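Local coordinates for protein 2,3-bisphosphoglycerate-independent phosphoglycerate mutase (Pyrococcus horikoshii, PDB 2ZKT) that probably catalyses the interconversion of 2-phosphoglycerate and 3-phosphoglycerate in glycolysis, as a metal-dependent mutase that needs no 2,3-bisphosphoglycerate, at residues 73-78 with 232-237; 98-103 with 160-165; 262-267 with 294-299. All blocks are in the same frame, centred on the assembly; numbering follows the deposited sequence.

Contact 1 (73-78 with 232-237)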
ATOM      1  N   TYR B  73      25.143  -5.287  23.078  1.00 58.59           N
ATOM      2  CA  TYR B  73      26.564  -5.569  23.267  1.00 60.35           C
ATOM      3  C   TYR B  73      26.936  -5.993  24.693  1.00 60.71           C
ATOM      4  O   TYR B  73      27.942  -6.691  24.890  1.00 62.41           O
ATOM      5  CB  TYR B  73      27.417  -4.357  22.862  1.00 61.12           C
ATOM      6  CG  TYR B  73      27.636  -4.228  21.362  1.00 62.96           C
ATOM      7  CD1 TYR B  73      27.985  -5.342  20.588  1.00 63.94           C
ATOM      8  CD2 TYR B  73      27.538  -2.988  20.723  1.00 64.56           C
ATOM      9  CE1 TYR B  73      28.237  -5.224  19.220  1.00 62.70           C
ATOM     10  CE2 TYR B  73      27.790  -2.859  19.356  1.00 61.65           C
ATOM     11  CZ  TYR B  73      28.141  -3.979  18.610  1.00 63.23           C
ATOM     12  OH  TYR B  73      28.411  -3.851  17.258  1.00 65.95           O
ATOM     13  N   GLU B  74      26.133  -5.591  25.683  1.00 60.47           N
ATOM     14  CA  GLU B  74      26.430  -5.948  27.078  1.00 60.05           C
ATOM     15  C   GLU B  74      25.562  -7.069  27.645  1.00 58.67           C
ATOM     16  O   GLU B  74      25.993  -7.810  28.539  1.00 60.38           O
ATOM     17  CB  GLU B  74      26.278  -4.724  27.982  1.00 61.73           C
ATOM     18  CG  GLU B  74      27.083  -3.519  27.548  1.00 66.23           C
ATOM     19  CD  GLU B  74      27.170  -2.473  28.643  1.00 72.46           C
ATOM     20  OE1 GLU B  74      27.897  -2.725  29.635  1.00 73.71           O
ATOM     21  OE2 GLU B  74      26.507  -1.415  28.515  1.00 73.41           O
ATOM     22  N   THR B  75      24.335  -7.192  27.138  1.00 56.42           N
ATOM     23  CA  THR B  75      23.415  -8.217  27.638  1.00 54.43           C
ATOM     24  C   THR B  75      23.466  -9.557  26.894  1.00 52.44           C
ATOM     25  O   THR B  75      23.298 -10.616  27.503  1.00 51.55           O
ATOM     26  CB  THR B  75      21.960  -7.701  27.595  1.00 54.61           C
ATOM     27  OG1 THR B  75      21.641  -7.285  26.256  1.00 55.47           O
ATOM     28  CG2 THR B  75      21.784  -6.510  28.535  1.00 53.82           C
ATOM     29  N   TYR B  76      23.702  -9.501  25.580  1.00 50.22           N
ATOM     30  CA  TYR B  76      23.735 -10.702  24.752  1.00 49.55           C
ATOM     31  C   TYR B  76      24.773 -11.753  25.144  1.00 48.76           C
ATOM     32  O   TYR B  76      25.986 -11.489  25.186  1.00 48.53           O
ATOM     33  CB  TYR B  76      23.935 -10.335  23.278  1.00 48.00           C
ATOM     34  CG  TYR B  76      23.663 -11.490  22.337  1.00 44.90           C
ATOM     35  CD1 TYR B  76      22.407 -12.105  22.304  1.00 40.14           C
ATOM     36  CD2 TYR B  76      24.646 -11.950  21.451  1.00 43.91           C
ATOM     37  CE1 TYR B  76      22.129 -13.137  21.404  1.00 38.74           C
ATOM     38  CE2 TYR B  76      24.374 -12.987  20.546  1.00 42.43           C
ATOM     39  CZ  TYR B  76      23.115 -13.564  20.531  1.00 41.34           C
ATOM     40  OH  TYR B  76      22.825 -14.540  19.612  1.00 47.60           O
ATOM     41  N   ARG B  77      24.282 -12.962  25.411  1.00 48.60           N
ATOM     42  CA  ARG B  77      25.153 -14.067  25.775  1.00 50.13           C
ATOM     43  C   ARG B  77      24.842 -15.290  24.903  1.00 51.08           C
ATOM     44  O   ARG B  77      24.897 -16.433  25.369  1.00 53.12           O
ATOM     45  CB  ARG B  77      24.993 -14.398  27.274  1.00 50.51           C
ATOM     46  CG  ARG B  77      25.613 -13.359  28.235  1.00 48.72           C
ATOM     47  CD  ARG B  77      27.133 -13.393  28.176  1.00 53.52           C
ATOM     48  NE  ARG B  77      27.771 -12.525  29.172  1.00 60.65           N
ATOM     49  CZ  ARG B  77      27.806 -11.189  29.116  1.00 62.29           C
ATOM     50  NH1 ARG B  77      27.232 -10.532  28.106  1.00 63.13           N
ATOM     51  NH2 ARG B  77      28.429 -10.504  30.075  1.00 61.89           N
ATOM     52  N   GLY B  78      24.509 -15.040  23.632  1.00 53.10           N
ATOM     53  CA  GLY B  78      24.213 -16.133  22.715  1.00 52.92           C
ATOM     54  C   GLY B  78      22.737 -16.295  22.383  1.00 52.72           C
ATOM     55  O   GLY B  78      21.877 -15.669  23.008  1.00 52.76           O
ATOM     56  N   PRO B 232      20.525 -14.067  29.252  1.00 52.65           N
ATOM     57  CA  PRO B 232      21.170 -12.773  28.969  1.00 54.24           C
ATOM     58  C   PRO B 232      21.603 -11.988  30.222  1.00 54.72           C
ATOM     59  O   PRO B 232      20.919 -12.003  31.253  1.00 54.13           O
ATOM     60  CB  PRO B 232      20.107 -12.035  28.151  1.00 52.53           C
ATOM     61  CG  PRO B 232      18.828 -12.542  28.750  1.00 53.42           C
ATOM     62  CD  PRO B 232      19.093 -14.033  28.898  1.00 53.21           C
ATOM     63  N   ASN B 233      22.753 -11.314  30.126  1.00 55.49           N
ATOM     64  CA  ASN B 233      23.280 -10.512  31.236  1.00 56.83           C
ATOM     65  C   ASN B 233      22.495  -9.203  31.360  1.00 57.43           C
ATOM     66  O   ASN B 233      22.970  -8.136  30.958  1.00 57.64           O
ATOM     67  CB  ASN B 233      24.767 -10.184  31.011  1.00 57.46           C
ATOM     68  CG  ASN B 233      25.361  -9.340  32.142  1.00 59.97           C
ATOM     69  OD1 ASN B 233      26.408  -8.703  31.979  1.00 63.87           O
ATOM     70  ND2 ASN B 233      24.694  -9.342  33.298  1.00 60.66           N
ATOM     71  N   ILE B 234      21.283  -9.284  31.906  1.00 58.12           N
ATOM     72  CA  ILE B 234      20.477  -8.085  32.075  1.00 58.15           C
ATOM     73  C   ILE B 234      20.375  -7.780  33.563  1.00 59.31           C
ATOM     74  O   ILE B 234      20.226  -8.697  34.381  1.00 59.25           O
ATOM     75  CB  ILE B 234      19.058  -8.257  31.504  1.00 57.72           C
ATOM     76  CG1 ILE B 234      18.342  -9.398  32.227  1.00 56.15           C
ATOM     77  CG2 ILE B 234      19.126  -8.525  30.007  1.00 57.16           C
ATOM     78  CD1 ILE B 234      16.847  -9.378  32.023  1.00 52.03           C
ATOM     79  N   PRO B 235      20.459  -6.485  33.933  1.00 61.01           N
ATOM     80  CA  PRO B 235      20.377  -6.044  35.333  1.00 62.07           C
ATOM     81  C   PRO B 235      19.140  -6.630  36.015  1.00 62.43           C
ATOM     82  O   PRO B 235      19.240  -7.442  36.942  1.00 62.96           O
ATOM     83  CB  PRO B 235      20.290  -4.516  35.205  1.00 63.32           C
ATOM     84  CG  PRO B 235      21.071  -4.235  33.960  1.00 62.19           C
ATOM     85  CD  PRO B 235      20.585  -5.325  33.024  1.00 61.89           C
ATOM     86  N   MET B 236      17.973  -6.205  35.530  1.00 61.81           N
ATOM     87  CA  MET B 236      16.696  -6.666  36.056  1.00 61.88           C
ATOM     88  C   MET B 236      15.709  -6.870  34.908  1.00 59.62           C
ATOM     89  O   MET B 236      15.947  -6.427  33.779  1.00 58.58           O
ATOM     90  CB  MET B 236      16.143  -5.642  37.055  1.00 62.34           C
ATOM     91  CG  MET B 236      15.985  -4.236  36.497  1.00 64.12           C
ATOM     92  SD  MET B 236      15.491  -3.059  37.782  1.00 65.41           S
ATOM     93  CE  MET B 236      17.106  -2.575  38.409  1.00 69.44           C
ATOM     94  N   LYS B 237      14.596  -7.537  35.197  1.00 57.25           N
ATOM     95  CA  LYS B 237      13.591  -7.793  34.173  1.00 55.78           C
ATOM     96  C   LYS B 237      12.816  -6.516  33.797  1.00 53.70           C
ATOM     97  O   LYS B 237      12.811  -5.522  34.539  1.00 50.71           O
ATOM     98  CB  LYS B 237      12.634  -8.896  34.654  1.00 56.76           C
ATOM     99  CG  LYS B 237      13.343  -9.998  35.457  1.00 60.82           C
ATOM    100  CD  LYS B 237      12.641 -11.353  35.355  1.00 64.66           C
ATOM    101  CE  LYS B 237      12.962 -12.046  34.030  1.00 66.35           C
ATOM    102  NZ  LYS B 237      12.306 -13.388  33.896  1.00 67.40           N
TER

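Contact 2 (98-103 with 160-165)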
ATOM      1  N   PHE B  98      21.451 -24.706  22.766  1.00 49.22           N
ATOM      2  CA  PHE B  98      21.936 -24.603  21.390  1.00 47.46           C
ATOM      3  C   PHE B  98      20.809 -24.801  20.383  1.00 48.47           C
ATOM      4  O   PHE B  98      19.794 -25.442  20.682  1.00 48.71           O
ATOM      5  CB  PHE B  98      22.969 -25.696  21.102  1.00 47.58           C
ATOM      6  CG  PHE B  98      24.093 -25.773  22.098  1.00 49.25           C
ATOM      7  CD1 PHE B  98      23.910 -26.414  23.330  1.00 45.13           C
ATOM      8  CD2 PHE B  98      25.356 -25.248  21.787  1.00 49.66           C
ATOM      9  CE1 PHE B  98      24.968 -26.536  24.236  1.00 45.60           C
ATOM     10  CE2 PHE B  98      26.422 -25.365  22.689  1.00 52.02           C
ATOM     11  CZ  PHE B  98      26.227 -26.014  23.918  1.00 46.05           C
ATOM     12  N   ARG B  99      20.994 -24.247  19.182  1.00 48.77           N
ATOM     13  CA  ARG B  99      20.027 -24.438  18.100  1.00 50.84           C
ATOM     14  C   ARG B  99      20.630 -25.637  17.337  1.00 47.20           C
ATOM     15  O   ARG B  99      21.847 -25.697  17.097  1.00 44.18           O
ATOM     16  CB  ARG B  99      19.940 -23.189  17.206  1.00 51.61           C
ATOM     17  CG  ARG B  99      21.256 -22.757  16.579  1.00 57.28           C
ATOM     18  CD  ARG B  99      21.155 -21.329  16.030  1.00 57.98           C
ATOM     19  NE  ARG B  99      20.209 -21.213  14.915  1.00 73.19           N
ATOM     20  CZ  ARG B  99      20.436 -21.676  13.686  1.00 77.63           C
ATOM     21  NH1 ARG B  99      21.585 -22.289  13.405  1.00 79.60           N
ATOM     22  NH2 ARG B  99      19.515 -21.531  12.736  1.00 78.99           N
ATOM     23  N   VAL B 100      19.785 -26.604  16.990  1.00 46.94           N
ATOM     24  CA  VAL B 100      20.258 -27.805  16.300  1.00 46.41           C
ATOM     25  C   VAL B 100      19.582 -28.079  14.947  1.00 48.58           C
ATOM     26  O   VAL B 100      18.350 -27.987  14.818  1.00 45.70           O
ATOM     27  CB  VAL B 100      20.043 -29.070  17.182  1.00 45.56           C
ATOM     28  CG1 VAL B 100      20.712 -30.271  16.527  1.00 41.19           C
ATOM     29  CG2 VAL B 100      20.580 -28.833  18.607  1.00 44.72           C
ATOM     30  N   ASN B 101      20.396 -28.444  13.955  1.00 51.12           N
ATOM     31  CA  ASN B 101      19.884 -28.776  12.625  1.00 52.97           C
ATOM     32  C   ASN B 101      20.205 -30.240  12.346  1.00 54.02           C
ATOM     33  O   ASN B 101      21.357 -30.670  12.530  1.00 55.33           O
ATOM     34  CB  ASN B 101      20.551 -27.919  11.532  1.00 53.71           C
ATOM     35  CG  ASN B 101      20.240 -26.434  11.670  1.00 59.20           C
ATOM     36  OD1 ASN B 101      20.769 -25.749  12.555  1.00 68.66           O
ATOM     37  ND2 ASN B 101      19.375 -25.930  10.792  1.00 58.52           N
ATOM     38  N   PHE B 102      19.196 -31.014  11.934  1.00 54.77           N
ATOM     39  CA  PHE B 102      19.436 -32.418  11.581  1.00 56.16           C
ATOM     40  C   PHE B 102      20.123 -32.337  10.213  1.00 57.42           C
ATOM     41  O   PHE B 102      19.676 -31.584   9.335  1.00 55.25           O
ATOM     42  CB  PHE B 102      18.118 -33.198  11.449  1.00 55.89           C
ATOM     43  CG  PHE B 102      17.467 -33.513  12.762  1.00 56.25           C
ATOM     44  CD1 PHE B 102      18.080 -34.379  13.667  1.00 55.60           C
ATOM     45  CD2 PHE B 102      16.250 -32.930  13.105  1.00 57.07           C
ATOM     46  CE1 PHE B 102      17.492 -34.663  14.900  1.00 56.71           C
ATOM     47  CE2 PHE B 102      15.651 -33.206  14.341  1.00 57.11           C
ATOM     48  CZ  PHE B 102      16.278 -34.077  15.240  1.00 57.17           C
ATOM     49  N   ALA B 103      21.216 -33.084  10.043  1.00 59.32           N
ATOM     50  CA  ALA B 103      21.948 -33.075   8.773  1.00 61.23           C
ATOM     51  C   ALA B 103      22.209 -34.493   8.257  1.00 62.35           C
ATOM     52  O   ALA B 103      21.736 -35.480   8.834  1.00 63.10           O
ATOM     53  CB  ALA B 103      23.277 -32.327   8.940  1.00 60.69           C
ATOM     54  N   GLY B 160      13.603 -29.129   9.963  1.00 70.62           N
ATOM     55  CA  GLY B 160      14.766 -29.948  10.330  1.00 69.37           C
ATOM     56  C   GLY B 160      15.538 -29.382  11.550  1.00 67.59           C
ATOM     57  O   GLY B 160      16.642 -29.813  11.857  1.00 66.86           O
ATOM     58  N   TYR B 161      14.938 -28.418  12.247  1.00 67.95           N
ATOM     59  CA  TYR B 161      15.579 -27.800  13.406  1.00 68.33           C
ATOM     60  C   TYR B 161      15.315 -28.580  14.703  1.00 67.09           C
ATOM     61  O   TYR B 161      14.620 -29.600  14.698  1.00 67.77           O
ATOM     62  CB  TYR B 161      15.087 -26.353  13.550  1.00 69.42           C
ATOM     63  CG  TYR B 161      15.251 -25.510  12.293  1.00 70.92           C
ATOM     64  CD1 TYR B 161      16.520 -25.190  11.803  1.00 73.86           C
ATOM     65  CD2 TYR B 161      14.133 -25.028  11.597  1.00 73.71           C
ATOM     66  CE1 TYR B 161      16.676 -24.408  10.648  1.00 76.28           C
ATOM     67  CE2 TYR B 161      14.275 -24.248  10.441  1.00 75.25           C
ATOM     68  CZ  TYR B 161      15.550 -23.941   9.974  1.00 75.65           C
ATOM     69  OH  TYR B 161      15.705 -23.162   8.842  1.00 75.17           O
ATOM     70  N   LYS B 162      15.870 -28.082  15.810  1.00 65.39           N
ATOM     71  CA  LYS B 162      15.730 -28.712  17.129  1.00 63.89           C
ATOM     72  C   LYS B 162      16.498 -27.873  18.174  1.00 60.86           C
ATOM     73  O   LYS B 162      17.238 -26.948  17.808  1.00 59.24           O
ATOM     74  CB  LYS B 162      16.304 -30.136  17.085  1.00 63.34           C
ATOM     75  CG  LYS B 162      16.225 -30.895  18.404  1.00 65.36           C
ATOM     76  CD  LYS B 162      16.873 -32.282  18.310  1.00 68.40           C
ATOM     77  CE  LYS B 162      18.386 -32.200  18.126  1.00 74.38           C
ATOM     78  NZ  LYS B 162      19.013 -33.552  18.138  1.00 78.37           N
ATOM     79  N   VAL B 163      16.325 -28.200  19.461  1.00 58.94           N
ATOM     80  CA  VAL B 163      17.005 -27.490  20.559  1.00 58.60           C
ATOM     81  C   VAL B 163      17.715 -28.433  21.551  1.00 57.19           C
ATOM     82  O   VAL B 163      17.114 -29.390  22.057  1.00 56.79           O
ATOM     83  CB  VAL B 163      16.016 -26.617  21.369  1.00 58.55           C
ATOM     84  CG1 VAL B 163      16.763 -25.909  22.488  1.00 61.18           C
ATOM     85  CG2 VAL B 163      15.342 -25.598  20.457  1.00 57.32           C
ATOM     86  N   GLY B 164      18.992 -28.146  21.831  1.00 57.42           N
ATOM     87  CA  GLY B 164      19.790 -28.946  22.764  1.00 58.09           C
ATOM     88  C   GLY B 164      20.128 -28.144  24.023  1.00 59.07           C
ATOM     89  O   GLY B 164      20.669 -27.037  23.946  1.00 58.80           O
ATOM     90  N   ASP B 165      19.821 -28.711  25.186  1.00 60.14           N
ATOM     91  CA  ASP B 165      20.110 -28.026  26.444  1.00 61.00           C
ATOM     92  C   ASP B 165      20.997 -28.847  27.394  1.00 60.60           C
ATOM     93  O   ASP B 165      20.585 -29.902  27.880  1.00 60.35           O
ATOM     94  CB  ASP B 165      18.799 -27.670  27.157  1.00 61.65           C
ATOM     95  CG  ASP B 165      19.035 -26.908  28.442  1.00 65.33           C
ATOM     96  OD1 ASP B 165      19.565 -25.774  28.367  1.00 72.92           O
ATOM     97  OD2 ASP B 165      18.707 -27.443  29.524  1.00 73.23           O
TER

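Contact 3 (262-267 with 294-299)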
ATOM      1  N   VAL B 262      13.199 -11.644  29.364  1.00 46.40           N
ATOM      2  CA  VAL B 262      13.155 -10.339  30.028  1.00 45.38           C
ATOM      3  C   VAL B 262      11.917 -10.122  30.905  1.00 45.57           C
ATOM      4  O   VAL B 262      11.753  -9.055  31.510  1.00 45.84           O
ATOM      5  CB  VAL B 262      13.318  -9.162  29.012  1.00 45.39           C
ATOM      6  CG1 VAL B 262      14.637  -9.326  28.261  1.00 43.27           C
ATOM      7  CG2 VAL B 262      12.140  -9.113  28.037  1.00 47.14           C
ATOM      8  N   GLY B 263      11.049 -11.137  30.973  1.00 45.87           N
ATOM      9  CA  GLY B 263       9.889 -11.040  31.854  1.00 44.67           C
ATOM     10  C   GLY B 263       8.484 -10.867  31.307  1.00 45.67           C
ATOM     11  O   GLY B 263       7.562 -10.577  32.075  1.00 45.64           O
ATOM     12  N   PHE B 264       8.293 -11.034  30.000  1.00 45.89           N
ATOM     13  CA  PHE B 264       6.950 -10.884  29.430  1.00 47.89           C
ATOM     14  C   PHE B 264       6.117 -12.161  29.572  1.00 49.39           C
ATOM     15  O   PHE B 264       6.669 -13.265  29.678  1.00 48.99           O
ATOM     16  CB  PHE B 264       7.047 -10.526  27.936  1.00 48.02           C
ATOM     17  CG  PHE B 264       7.378  -9.084  27.675  1.00 48.99           C
ATOM     18  CD1 PHE B 264       8.673  -8.602  27.876  1.00 49.58           C
ATOM     19  CD2 PHE B 264       6.392  -8.200  27.229  1.00 49.89           C
ATOM     20  CE1 PHE B 264       8.978  -7.260  27.629  1.00 53.19           C
ATOM     21  CE2 PHE B 264       6.690  -6.856  26.982  1.00 49.64           C
ATOM     22  CZ  PHE B 264       7.979  -6.385  27.181  1.00 48.84           C
ATOM     23  N   ASP B 265       4.789 -12.001  29.594  1.00 51.81           N
ATOM     24  CA  ASP B 265       3.878 -13.149  29.652  1.00 53.88           C
ATOM     25  C   ASP B 265       3.501 -13.366  28.181  1.00 55.02           C
ATOM     26  O   ASP B 265       2.607 -12.701  27.658  1.00 53.93           O
ATOM     27  CB  ASP B 265       2.611 -12.830  30.470  1.00 54.84           C
ATOM     28  CG  ASP B 265       2.876 -12.767  31.969  1.00 58.12           C
ATOM     29  OD1 ASP B 265       3.849 -13.400  32.435  1.00 64.32           O
ATOM     30  OD2 ASP B 265       2.099 -12.100  32.689  1.00 61.01           O
ATOM     31  N   VAL B 266       4.183 -14.292  27.513  1.00 55.90           N
ATOM     32  CA  VAL B 266       3.924 -14.522  26.096  1.00 56.92           C
ATOM     33  C   VAL B 266       2.664 -15.322  25.752  1.00 56.84           C
ATOM     34  O   VAL B 266       2.349 -16.333  26.384  1.00 57.57           O
ATOM     35  CB  VAL B 266       5.162 -15.176  25.425  1.00 56.67           C
ATOM     36  CG1 VAL B 266       4.884 -15.466  23.952  1.00 57.31           C
ATOM     37  CG2 VAL B 266       6.361 -14.234  25.554  1.00 57.50           C
ATOM     38  N   TYR B 267       1.948 -14.837  24.736  1.00 57.52           N
ATOM     39  CA  TYR B 267       0.720 -15.460  24.253  1.00 56.83           C
ATOM     40  C   TYR B 267       0.843 -15.722  22.760  1.00 57.72           C
ATOM     41  O   TYR B 267       1.454 -14.935  22.029  1.00 56.99           O
ATOM     42  CB  TYR B 267      -0.483 -14.538  24.477  1.00 55.37           C
ATOM     43  CG  TYR B 267      -0.810 -14.290  25.931  1.00 55.02           C
ATOM     44  CD1 TYR B 267      -0.176 -13.267  26.643  1.00 51.22           C
ATOM     45  CD2 TYR B 267      -1.757 -15.071  26.599  1.00 57.19           C
ATOM     46  CE1 TYR B 267      -0.474 -13.028  27.980  1.00 53.71           C
ATOM     47  CE2 TYR B 267      -2.065 -14.840  27.948  1.00 54.40           C
ATOM     48  CZ  TYR B 267      -1.421 -13.814  28.633  1.00 53.46           C
ATOM     49  OH  TYR B 267      -1.716 -13.572  29.964  1.00 53.27           O
ATOM     50  N   TYR B 294      -2.984  -5.556  31.146  1.00 56.02           N
ATOM     51  CA  TYR B 294      -1.547  -5.312  31.193  1.00 54.79           C
ATOM     52  C   TYR B 294      -1.271  -3.841  30.905  1.00 54.10           C
ATOM     53  O   TYR B 294      -2.095  -3.163  30.283  1.00 54.09           O
ATOM     54  CB  TYR B 294      -0.843  -6.198  30.159  1.00 53.99           C
ATOM     55  CG  TYR B 294      -0.762  -7.663  30.556  1.00 52.66           C
ATOM     56  CD1 TYR B 294       0.306  -8.135  31.326  1.00 52.61           C
ATOM     57  CD2 TYR B 294      -1.744  -8.579  30.149  1.00 54.13           C
ATOM     58  CE1 TYR B 294       0.406  -9.484  31.682  1.00 54.77           C
ATOM     59  CE2 TYR B 294      -1.657  -9.934  30.504  1.00 54.07           C
ATOM     60  CZ  TYR B 294      -0.574 -10.378  31.272  1.00 55.28           C
ATOM     61  OH  TYR B 294      -0.468 -11.706  31.643  1.00 51.92           O
ATOM     62  N   ASP B 295      -0.125  -3.342  31.361  1.00 53.07           N
ATOM     63  CA  ASP B 295       0.218  -1.933  31.124  1.00 52.39           C
ATOM     64  C   ASP B 295       0.965  -1.765  29.802  1.00 50.69           C
ATOM     65  O   ASP B 295       0.795  -0.768  29.106  1.00 50.25           O
ATOM     66  CB  ASP B 295       1.097  -1.392  32.255  1.00 52.61           C
ATOM     67  CG  ASP B 295       0.525  -1.688  33.621  1.00 56.37           C
ATOM     68  OD1 ASP B 295      -0.586  -1.184  33.919  1.00 61.07           O
ATOM     69  OD2 ASP B 295       1.190  -2.427  34.393  1.00 57.37           O
ATOM     70  N   PHE B 296       1.784  -2.759  29.463  1.00 49.96           N
ATOM     71  CA  PHE B 296       2.585  -2.726  28.242  1.00 47.68           C
ATOM     72  C   PHE B 296       2.352  -4.001  27.435  1.00 47.10           C
ATOM     73  O   PHE B 296       2.499  -5.116  27.963  1.00 46.59           O
ATOM     74  CB  PHE B 296       4.076  -2.620  28.608  1.00 46.71           C
ATOM     75  CG  PHE B 296       4.954  -2.205  27.462  1.00 46.24           C
ATOM     76  CD1 PHE B 296       5.106  -0.853  27.138  1.00 45.77           C
ATOM     77  CD2 PHE B 296       5.609  -3.163  26.685  1.00 44.15           C
ATOM     78  CE1 PHE B 296       5.894  -0.461  26.059  1.00 50.75           C
ATOM     79  CE2 PHE B 296       6.404  -2.777  25.599  1.00 42.10           C
ATOM     80  CZ  PHE B 296       6.546  -1.431  25.285  1.00 48.93           C
ATOM     81  N   VAL B 297       1.993  -3.837  26.158  1.00 45.15           N
ATOM     82  CA  VAL B 297       1.754  -4.981  25.283  1.00 43.98           C
ATOM     83  C   VAL B 297       2.658  -4.917  24.053  1.00 43.09           C
ATOM     84  O   VAL B 297       2.799  -3.864  23.415  1.00 42.34           O
ATOM     85  CB  VAL B 297       0.251  -5.052  24.827  1.00 44.53           C
ATOM     86  CG1 VAL B 297       0.069  -6.094  23.725  1.00 42.18           C
ATOM     87  CG2 VAL B 297      -0.637  -5.415  26.025  1.00 44.40           C
ATOM     88  N   PHE B 298       3.270  -6.055  23.732  1.00 42.45           N
ATOM     89  CA  PHE B 298       4.168  -6.180  22.587  1.00 43.00           C
ATOM     90  C   PHE B 298       3.536  -7.130  21.556  1.00 44.43           C
ATOM     91  O   PHE B 298       3.110  -8.233  21.895  1.00 47.31           O
ATOM     92  CB  PHE B 298       5.523  -6.733  23.070  1.00 42.89           C
ATOM     93  CG  PHE B 298       6.460  -7.120  21.958  1.00 41.81           C
ATOM     94  CD1 PHE B 298       7.011  -6.149  21.114  1.00 43.59           C
ATOM     95  CD2 PHE B 298       6.781  -8.460  21.740  1.00 39.40           C
ATOM     96  CE1 PHE B 298       7.872  -6.512  20.063  1.00 46.73           C
ATOM     97  CE2 PHE B 298       7.640  -8.837  20.687  1.00 42.91           C
ATOM     98  CZ  PHE B 298       8.186  -7.861  19.849  1.00 44.10           C
ATOM     99  N   LEU B 299       3.471  -6.700  20.300  1.00 44.45           N
ATOM    100  CA  LEU B 299       2.893  -7.512  19.225  1.00 47.14           C
ATOM    101  C   LEU B 299       3.937  -7.717  18.123  1.00 47.57           C
ATOM    102  O   LEU B 299       4.523  -6.752  17.613  1.00 49.20           O
ATOM    103  CB  LEU B 299       1.648  -6.815  18.649  1.00 46.13           C
ATOM    104  CG  LEU B 299       1.003  -7.409  17.385  1.00 48.74           C
ATOM    105  CD1 LEU B 299       0.663  -8.877  17.586  1.00 53.77           C
ATOM    106  CD2 LEU B 299      -0.252  -6.621  17.052  1.00 50.56           C
TER

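Contact 1 (73-78 with 232-237)
Arg77 lies alongside Asn233, both side chains pointing the same way, and its contacts can be followed outward from CB, which is 4.5 Å from Pro232 CA. CG stands 4.0 Å from Asn233 N, and a bend at chi2 (-70°) turns CD back at this point. At the tip, CZ sits 3.7 Å from Asn233 CB, which lies over the centre of one guanidinium face. NH1 bonds to Glu74 O (3.0 Å) and weakly to Tyr76 O, two carbonyls of its own segment. NH2 is 3.3 Å from Asn233 OD1 but poorly angled for a hydrogen bond; the guanidinium and amide planes are 71° apart. The one hydrogen bond between the segments is between backbones: Asn233 N meets Thr75 O at 2.8 Å. Beside it, Thr75 CG2 packs on Ile234 CG2 at 3.6 Å, while Thr75 OG1 turns back to Asp71 O. Asn233 is the centre of an inverse gamma turn, in which Ile234 N bonds to Pro232 O (2.8 Å). The contact thus joins the end of helix 72-75 to a turn, consistent with the two linkers between the alkaline-phosphatase-like domain and the inserted domain of this family.

Contact 2 (98-103 with 160-165)
Val100 N donates to Lys162 O at 2.7 Å; the return approach, from Lys162 N to Val100 O, is too bent to count as a bond. The pairing is sounder at Phe98 and Gly164, which bond in both directions, Phe98 N to Gly164 O at 2.7 Å and Gly164 N to Phe98 O at 3.0 Å. At the other end Phe102 N meets Gly160 O at 2.8 Å in a nearly straight bond (174°). Phe98, Val100 and Lys162 point to one face of the sheet, Arg99, Asn101, Tyr161 and Val163 to the other. Lys162 runs beside Val100, its CE 3.4 Å from Val100 CG1, and crosses Phe102 at about a right angle, with CD 3.6 Å from Phe102 CZ. A bend at chi3 (68°) places CE against the valine, and the buried NZ has no polar partner in the model. Helix 131-142 packs on Phe102 and Lys162. On the other face, Asn101 ND2 lies 3.1 Å from Tyr161 CE1, at the ring's edge and near its plane, the amide and ring planes 81° apart. Strands 222-229 and 152-155 complete a four-stranded antiparallel sheet, consistent with the inserted domain of this family.

Contact 3 (262-267 with 294-299)
Phe264 and Phe296 meet rim to rim, Phe264 CE2 lying 3.9 Å from Phe296 CD2, each atom near the plane of the other ring. Phe296 holds CG anti to the backbone N (chi1 -164°), which carries its ring to Phe264. Phe264 CE2 also approaches Phe298 CB at 4.1 Å, the two side chains crossing at about a right angle. This side is buried but touches at only a few rim atoms; Phe238 and Phe68 extend the aromatic packing. The polar side, at the exposed Asp265, is held more closely, by two hydrogen bonds. Tyr294 OH donates to Asp265 OD2 at 2.8 Å, meeting the carboxylate on its anti side, and accepts from Tyr267 OH, also at 2.8 Å. The tyrosines reach toward each other tip to tip, whereas Asp265 crosses Tyr294 at about a right angle, its carboxylate plane 75° from the ring. A phenylalanine in place of Tyr294 would probably deprive Asp265 OD2 and Tyr267 OH of their common partner and leave the carboxylate freer to turn. The backbones stay well apart, Phe264 CA being 8.8 Å from Phe298 CA, because strand 246-249 runs between the two strands and hydrogen-bonds to Asp265 and Tyr267. Before strand 265-267, Gly263 closes helix 253-261 with a Schellman motif; helix 280-291 then crosses over to parallel strand 296-301, packing on Tyr267, Val297 and Leu299.

In the fold
Contact 2 is nested in the chain inside the loop closed by contact 1, so the inserted domain probably leaves and returns through 73-78 and 232-237; the centres of contacts 1 and 2 are 23 Å apart, with nearest atoms about 8 Å apart. Contact 3 follows in series, in the mixed sheet of the phosphatase-like domain. Contacts 1 and 3 touch, Lys237 CB lying 3.3 Å from Val262 O. Contacts 2 and 3 stay apart, nearest atoms about 15 Å. Neither supplies a zinc ligand; the side chain of Phe298 is about 9 Å, and that of Arg99 about 11 Å, from a bound zinc ion. The zinc ligands are Asp13, Ser60, Asp346 and His347 at one site, and Asp305, His309 and His356 at the other.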